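Local coordinates for biotin binding protein A (Gallus gallus, PDB 2C1S) that binds biotin, held here as its D-sulfoxide, in a deep pocket at one end of an avidin-type beta-barrel, four of which make up the assembly, at residues R12-S17 and G118-T123; S33-V38 and I45-L50. All blocks are in the same frame, centred on the assembly; numbering follows the deposited sequence.

Contact 1 (R12-S17 and G118-T123); sequences RNELGS and GTNVFT. With BSO (biotin-D-sulfoxide), chain C.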
loop_
_atom_site.group_PDB
_atom_site.type_symbol
_atom_site.label_atom_id
_atom_site.label_comp_id
_atom_site.label_asym_id
_atom_site.label_seq_id
_atom_site.Cartn_x
_atom_site.Cartn_y
_atom_site.Cartn_z
ATOM N N ARG A 12 2.787 0.450 22.620
ATOM C CA ARG A 12 1.805 -0.589 22.326
ATOM C C ARG A 12 0.839 -0.029 21.266
ATOM O O ARG A 12 0.515 1.162 21.285
ATOM C CB ARG A 12 1.033 -0.962 23.581
ATOM C CG ARG A 12 0.127 -2.161 23.439
ATOM C CD ARG A 12 -0.707 -2.368 24.713
ATOM N NE ARG A 12 -1.584 -1.219 24.953
ATOM C CZ ARG A 12 -2.790 -1.052 24.393
ATOM N NH1 ARG A 12 -3.288 -1.963 23.542
ATOM N NH2 ARG A 12 -3.511 0.038 24.686
ATOM N N ASN A 13 0.416 -0.880 20.341
ATOM C CA ASN A 13 -0.509 -0.468 19.297
ATOM C C ASN A 13 -1.879 -1.069 19.534
ATOM O O ASN A 13 -2.087 -1.818 20.514
ATOM C CB ASN A 13 0.043 -0.769 17.879
ATOM C CG ASN A 13 0.103 -2.246 17.524
ATOM O OD1 ASN A 13 -0.593 -3.085 18.093
ATOM N ND2 ASN A 13 0.956 -2.573 16.518
ATOM N N GLU A 14 -2.806 -0.775 18.616
ATOM C CA GLU A 14 -4.204 -1.150 18.787
ATOM C C GLU A 14 -4.502 -2.640 18.628
ATOM O O GLU A 14 -5.625 -3.086 18.944
ATOM C CB GLU A 14 -5.091 -0.303 17.877
ATOM C CG GLU A 14 -5.162 -0.753 16.415
ATOM C CD GLU A 14 -3.917 -0.438 15.593
ATOM O OE1 GLU A 14 -2.935 0.117 16.115
ATOM O OE2 GLU A 14 -3.929 -0.753 14.386
ATOM N N LEU A 15 -3.522 -3.411 18.145
ATOM C CA LEU A 15 -3.660 -4.851 18.004
ATOM C C LEU A 15 -3.202 -5.568 19.276
ATOM O O LEU A 15 -3.369 -6.779 19.410
ATOM C CB LEU A 15 -2.824 -5.367 16.825
ATOM C CG LEU A 15 -3.174 -4.835 15.441
ATOM C CD1 LEU A 15 -2.307 -5.528 14.355
ATOM C CD2 LEU A 15 -4.649 -5.013 15.157
ATOM N N GLY A 16 -2.619 -4.797 20.190
ATOM C CA GLY A 16 -2.035 -5.336 21.411
ATOM C C GLY A 16 -0.558 -5.642 21.312
ATOM O O GLY A 16 0.040 -6.147 22.267
ATOM N N SER A 17 0.047 -5.331 20.168
ATOM C CA SER A 17 1.481 -5.501 20.023
ATOM C C SER A 17 2.278 -4.500 20.868
ATOM O O SER A 17 1.902 -3.330 21.005
ATOM C CB SER A 17 1.892 -5.374 18.542
ATOM O OG SER A 17 1.200 -6.347 17.805
ATOM N N GLY A 118 -0.837 -2.201 5.771
ATOM C CA GLY A 118 -1.793 -1.802 6.801
ATOM C C GLY A 118 -1.280 -0.594 7.562
ATOM O O GLY A 118 -0.307 0.035 7.173
ATOM N N THR A 119 -1.961 -0.260 8.656
ATOM C CA THR A 119 -1.595 0.892 9.478
ATOM C C THR A 119 -1.727 0.484 10.951
ATOM O O THR A 119 -2.487 -0.416 11.271
ATOM C CB THR A 119 -2.541 2.123 9.205
ATOM O OG1 THR A 119 -3.905 1.755 9.517
ATOM C CG2 THR A 119 -2.436 2.622 7.739
ATOM N N ASN A 120 -0.980 1.151 11.806
ATOM C CA ASN A 120 -1.048 0.932 13.250
ATOM C C ASN A 120 -0.923 2.279 13.910
ATOM O O ASN A 120 -0.318 3.219 13.342
ATOM C CB ASN A 120 0.078 0.009 13.740
ATOM C CG ASN A 120 -0.161 -1.463 13.433
ATOM O OD1 ASN A 120 0.743 -2.142 12.981
ATOM N ND2 ASN A 120 -1.363 -1.956 13.683
ATOM N N VAL A 121 -1.485 2.391 15.116
ATOM C CA VAL A 121 -1.219 3.566 15.958
ATOM C C VAL A 121 -0.655 3.086 17.299
ATOM O O VAL A 121 -1.243 2.206 17.911
ATOM C CB VAL A 121 -2.496 4.406 16.223
ATOM C CG1 VAL A 121 -2.093 5.644 16.981
ATOM C CG2 VAL A 121 -3.179 4.773 14.914
ATOM N N PHE A 122 0.499 3.620 17.701
ATOM C CA PHE A 122 1.144 3.230 18.958
ATOM C C PHE A 122 0.991 4.345 19.991
ATOM O O PHE A 122 1.037 5.530 19.655
ATOM C CB PHE A 122 2.637 2.978 18.759
ATOM C CG PHE A 122 2.968 1.751 17.916
ATOM C CD1 PHE A 122 3.346 0.549 18.530
ATOM C CD2 PHE A 122 2.934 1.819 16.506
ATOM C CE1 PHE A 122 3.680 -0.568 17.770
ATOM C CE2 PHE A 122 3.268 0.715 15.740
ATOM C CZ PHE A 122 3.642 -0.480 16.360
ATOM N N THR A 123 0.821 3.936 21.242
ATOM C CA THR A 123 0.788 4.834 22.383
ATOM C C THR A 123 1.846 4.346 23.370
ATOM O O THR A 123 2.145 3.147 23.460
ATOM C CB THR A 123 -0.589 4.800 23.089
ATOM O OG1 THR A 123 -0.898 3.455 23.453
ATOM C CG2 THR A 123 -1.684 5.291 22.154
HETATM C C11 BSO C . 3.946 -12.921 10.171
HETATM O O11 BSO C . 2.862 -13.337 10.641
HETATM O O12 BSO C . 4.341 -13.160 9.016
HETATM C C10 BSO C . 4.891 -12.081 11.057
HETATM C C9 BSO C . 4.215 -11.199 12.134
HETATM C C8 BSO C . 3.566 -9.999 11.456
HETATM C C7 BSO C . 2.702 -9.229 12.476
HETATM C C2 BSO C . 2.024 -8.035 11.766
HETATM S S1 BSO C . 3.148 -6.724 11.258
HETATM C C6 BSO C . 1.796 -5.556 10.934
HETATM C C5 BSO C . 0.767 -5.821 12.052
HETATM N N1 BSO C . 1.081 -4.959 13.200
HETATM C C3 BSO C . 1.430 -5.701 14.258
HETATM O O3 BSO C . 1.704 -5.183 15.345
HETATM N N2 BSO C . 1.395 -7.021 14.032
HETATM C C4 BSO C . 0.960 -7.268 12.624
HETATM O O10 BSO C . 3.688 -7.177 9.928
HETATM O O HOH W 1 -2.665 1.524 22.521
#
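Arg-12 and Thr-123 form an antiparallel hydrogen-bonded pair, Arg-12 N to Thr-123 O at 2.9 Å and Thr-123 N to Arg-12 O at 2.8 Å, which joins the first strand of the avidin barrel to the last and so closes it. Next to this pair the chain turns back on itself in a type I turn, Asn-13 to Gly-16, and side chains add to the contact. Glu-14 folds back on the last strand: its chain bends at chi2 (-75°), and the two carboxylate oxygens are each met from above the carboxylate plane, OE1 by the backbone N of Val-121 and OE2 by ND2 of Asn-120 at 2.9 Å. That second bond lies close to the amide plane of Asn-120 and holds the amide with OD1 toward the ligand, where it accepts from N1 of the biotin sulfoxide at 2.8 Å; Glu-14 is thus a second-shell residue of the pocket. Asn-13 lies alongside Phe-122, its CB over the centre of the ring, a CH-pi contact of 3.6 Å to the centroid. Its OD1 is gripped from opposite faces of the amide plane by Leu-15 N, making an Asx turn, and by Ser-17 N. With the amide held in this way, ND2 donates to the ureido oxygen O3 of the ligand at 3.0 Å, and the hydroxyl OG of Ser-17 donates to the same O3 at 2.8 Å.

Contact 2 (S33-V38 and I45-L50); sequences SYQTAV and ILVSPL. With BSO (biotin-D-sulfoxide), chain C.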
loop_
_atom_site.group_PDB
_atom_site.type_symbol
_atom_site.label_atom_id
_atom_site.label_comp_id
_atom_site.label_asym_id
_atom_site.label_seq_id
_atom_site.Cartn_x
_atom_site.Cartn_y
_atom_site.Cartn_z
ATOM N N SER A 33 13.057 -4.135 20.081
ATOM C CA SER A 33 12.404 -5.438 20.008
ATOM C C SER A 33 10.904 -5.260 19.775
ATOM O O SER A 33 10.336 -4.222 20.140
ATOM C CB SER A 33 12.651 -6.267 21.281
ATOM O OG SER A 33 12.234 -5.519 22.412
ATOM N N TYR A 34 10.277 -6.271 19.186
ATOM C CA TYR A 34 8.876 -6.177 18.768
ATOM C C TYR A 34 8.180 -7.459 19.122
ATOM O O TYR A 34 8.589 -8.552 18.674
ATOM C CB TYR A 34 8.785 -5.936 17.232
ATOM C CG TYR A 34 7.455 -5.344 16.800
ATOM C CD1 TYR A 34 7.356 -3.981 16.537
ATOM C CD2 TYR A 34 6.299 -6.133 16.710
ATOM C CE1 TYR A 34 6.136 -3.401 16.179
ATOM C CE2 TYR A 34 5.031 -5.569 16.330
ATOM C CZ TYR A 34 4.982 -4.182 16.068
ATOM O OH TYR A 34 3.800 -3.544 15.696
ATOM N N GLN A 35 7.142 -7.337 19.957
ATOM C CA GLN A 35 6.324 -8.456 20.379
ATOM C C GLN A 35 4.918 -8.340 19.773
ATOM O O GLN A 35 4.006 -7.699 20.352
ATOM C CB GLN A 35 6.210 -8.482 21.907
ATOM C CG GLN A 35 5.499 -9.720 22.438
ATOM C CD GLN A 35 6.362 -10.985 22.350
ATOM O OE1 GLN A 35 7.561 -10.947 22.632
ATOM N NE2 GLN A 35 5.752 -12.102 21.967
ATOM N N THR A 36 4.730 -8.955 18.618
ATOM C CA THR A 36 3.443 -8.829 17.943
ATOM C C THR A 36 2.373 -9.664 18.635
ATOM O O THR A 36 2.657 -10.768 19.122
ATOM C CB THR A 36 3.571 -9.160 16.400
ATOM O OG1 THR A 36 2.288 -9.035 15.797
ATOM C CG2 THR A 36 4.084 -10.576 16.149
ATOM N N ALA A 37 1.145 -9.137 18.717
ATOM C CA ALA A 37 0.016 -9.870 19.303
ATOM C C ALA A 37 -0.602 -10.853 18.339
ATOM O O ALA A 37 -1.328 -11.770 18.753
ATOM C CB ALA A 37 -1.044 -8.894 19.802
ATOM N N VAL A 38 -0.335 -10.643 17.045
ATOM C CA VAL A 38 -0.974 -11.363 15.950
ATOM C C VAL A 38 0.067 -11.865 14.929
ATOM O O VAL A 38 1.169 -11.332 14.817
ATOM C CB VAL A 38 -2.044 -10.471 15.240
ATOM C CG1 VAL A 38 -3.128 -10.039 16.224
ATOM C CG2 VAL A 38 -1.400 -9.240 14.676
ATOM N N ILE A 45 4.394 -16.991 18.459
ATOM C CA ILE A 45 5.059 -15.698 18.330
ATOM C C ILE A 45 6.245 -15.629 19.302
ATOM O O ILE A 45 6.150 -16.084 20.454
ATOM C CB ILE A 45 4.101 -14.502 18.577
ATOM C CG1 ILE A 45 2.968 -14.461 17.549
ATOM C CG2 ILE A 45 4.869 -13.186 18.493
ATOM C CD1 ILE A 45 1.702 -13.770 18.069
ATOM N N LEU A 46 7.350 -15.061 18.820
ATOM C CA LEU A 46 8.566 -14.850 19.592
ATOM C C LEU A 46 9.021 -13.406 19.420
ATOM O O LEU A 46 8.856 -12.824 18.333
ATOM C CB LEU A 46 9.662 -15.811 19.099
ATOM C CG LEU A 46 9.454 -17.325 19.304
ATOM C CD1 LEU A 46 10.381 -18.159 18.394
ATOM C CD2 LEU A 46 9.653 -17.718 20.777
ATOM N N VAL A 47 9.595 -12.817 20.480
ATOM C CA VAL A 47 10.157 -11.458 20.397
ATOM C C VAL A 47 11.134 -11.351 19.225
ATOM O O VAL A 47 11.966 -12.243 18.969
ATOM C CB VAL A 47 10.821 -10.960 21.738
ATOM C CG1 VAL A 47 12.036 -11.837 22.129
ATOM C CG2 VAL A 47 11.198 -9.459 21.656
ATOM N N SER A 48 11.023 -10.258 18.494
ATOM C CA SER A 48 11.855 -10.117 17.327
ATOM C C SER A 48 12.558 -8.788 17.316
ATOM O O SER A 48 12.009 -7.787 17.787
ATOM C CB SER A 48 11.033 -10.302 16.046
ATOM O OG SER A 48 10.367 -11.537 16.082
ATOM N N PRO A 49 13.783 -8.765 16.775
ATOM C CA PRO A 49 14.540 -7.535 16.686
ATOM C C PRO A 49 14.087 -6.595 15.576
ATOM O O PRO A 49 13.664 -7.034 14.477
ATOM C CB PRO A 49 15.964 -8.024 16.380
ATOM C CG PRO A 49 15.762 -9.289 15.643
ATOM C CD PRO A 49 14.550 -9.931 16.268
ATOM N N LEU A 50 14.251 -5.318 15.854
ATOM C CA LEU A 50 14.057 -4.296 14.854
ATOM C C LEU A 50 15.286 -3.393 14.724
ATOM O O LEU A 50 16.111 -3.254 15.660
ATOM C CB LEU A 50 12.758 -3.535 15.155
ATOM C CG LEU A 50 12.768 -2.626 16.391
ATOM C CD1 LEU A 50 13.324 -1.264 16.033
ATOM C CD2 LEU A 50 11.343 -2.496 16.973
HETATM C C11 BSO C . 3.946 -12.921 10.171
HETATM O O11 BSO C . 2.862 -13.337 10.641
HETATM O O12 BSO C . 4.341 -13.160 9.016
HETATM C C10 BSO C . 4.891 -12.081 11.057
HETATM C C9 BSO C . 4.215 -11.199 12.134
HETATM C C8 BSO C . 3.566 -9.999 11.456
HETATM C C7 BSO C . 2.702 -9.229 12.476
HETATM C C2 BSO C . 2.024 -8.035 11.766
HETATM S S1 BSO C . 3.148 -6.724 11.258
HETATM C C6 BSO C . 1.796 -5.556 10.934
HETATM C C5 BSO C . 0.767 -5.821 12.052
HETATM N N1 BSO C . 1.081 -4.959 13.200
HETATM C C3 BSO C . 1.430 -5.701 14.258
HETATM O O3 BSO C . 1.704 -5.183 15.345
HETATM N N2 BSO C . 1.395 -7.021 14.032
HETATM C C4 BSO C . 0.960 -7.268 12.624
HETATM O O10 BSO C . 3.688 -7.177 9.928
HETATM O O HOH W 2 7.081 -10.717 17.875
HETATM O O HOH W 3 6.780 -14.760 22.758
#
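Strands 29-35 and 48-54, neighbours in the avidin barrel, end their antiparallel ladder at the hydrogen-bonded pair of Tyr-34 and Ser-48, just before the chain opens into the loop over the biotin site. Tyr-34 N reaches Ser-48 O at 2.7 Å, and Ser-48 N returns to Tyr-34 O at 3.0 Å. Past this pair the backbones part and water bridges them: one molecule donates to Tyr-34 O and Leu-46 O and accepts from Thr-36 N, while a second links NE2 of Gln-35 to Ile-45 O. Apolar contacts flank the bridge. CB of Ser-33 meets CG2 of Val-47 at 3.5 Å, and CD2 of Leu-50 sits at the edge of the Tyr-34 ring. Further on, Ile-45 crosses Thr-36 at about a right angle, the two CG2 methyls 3.6 Å apart, and its CD1 lies against Thr-36 O. Polar contacts to the ligand come from residues 33-38. With CG anti to the backbone N (chi1 -159°), the Tyr-34 ring reaches into the barrel, and its OH donates to O3 of the biotin sulfoxide at 2.7 Å. OG1 of Thr-36 accepts from N2 of the ligand and donates its own hydrogen bond to Val-38 O, on a lone pair in the carbonyl plane. A valine in place of Thr-36 would probably leave ligand N2 without its acceptor and Val-38 O without this donor. The hydrogen bond from ligand N2 to OG1 of Thr-36 is 2.8 Å long and almost straight, 171° at the hydrogen.

Both contacts belong to one barrel and share the ligand. Contact 1 joins its first and last strands, distant in sequence, whereas contact 2 joins two successive strands across a short loop. Each is partly buried, with residues facing the ligand inside and others at the surface. Their chemistry differs: in contact 1 a carboxylate and two amides carry most of the side-chain polar bonding, while in contact 2 two waters join the segments where the backbones diverge and aliphatic packing does more. Around the ureido ring they divide the work, contact 1 serving N1 and contact 2 N2, with O3 taking donors from both. They also touch directly, through a probable hydrogen bond between Ser-17 OG and Ala-37 N.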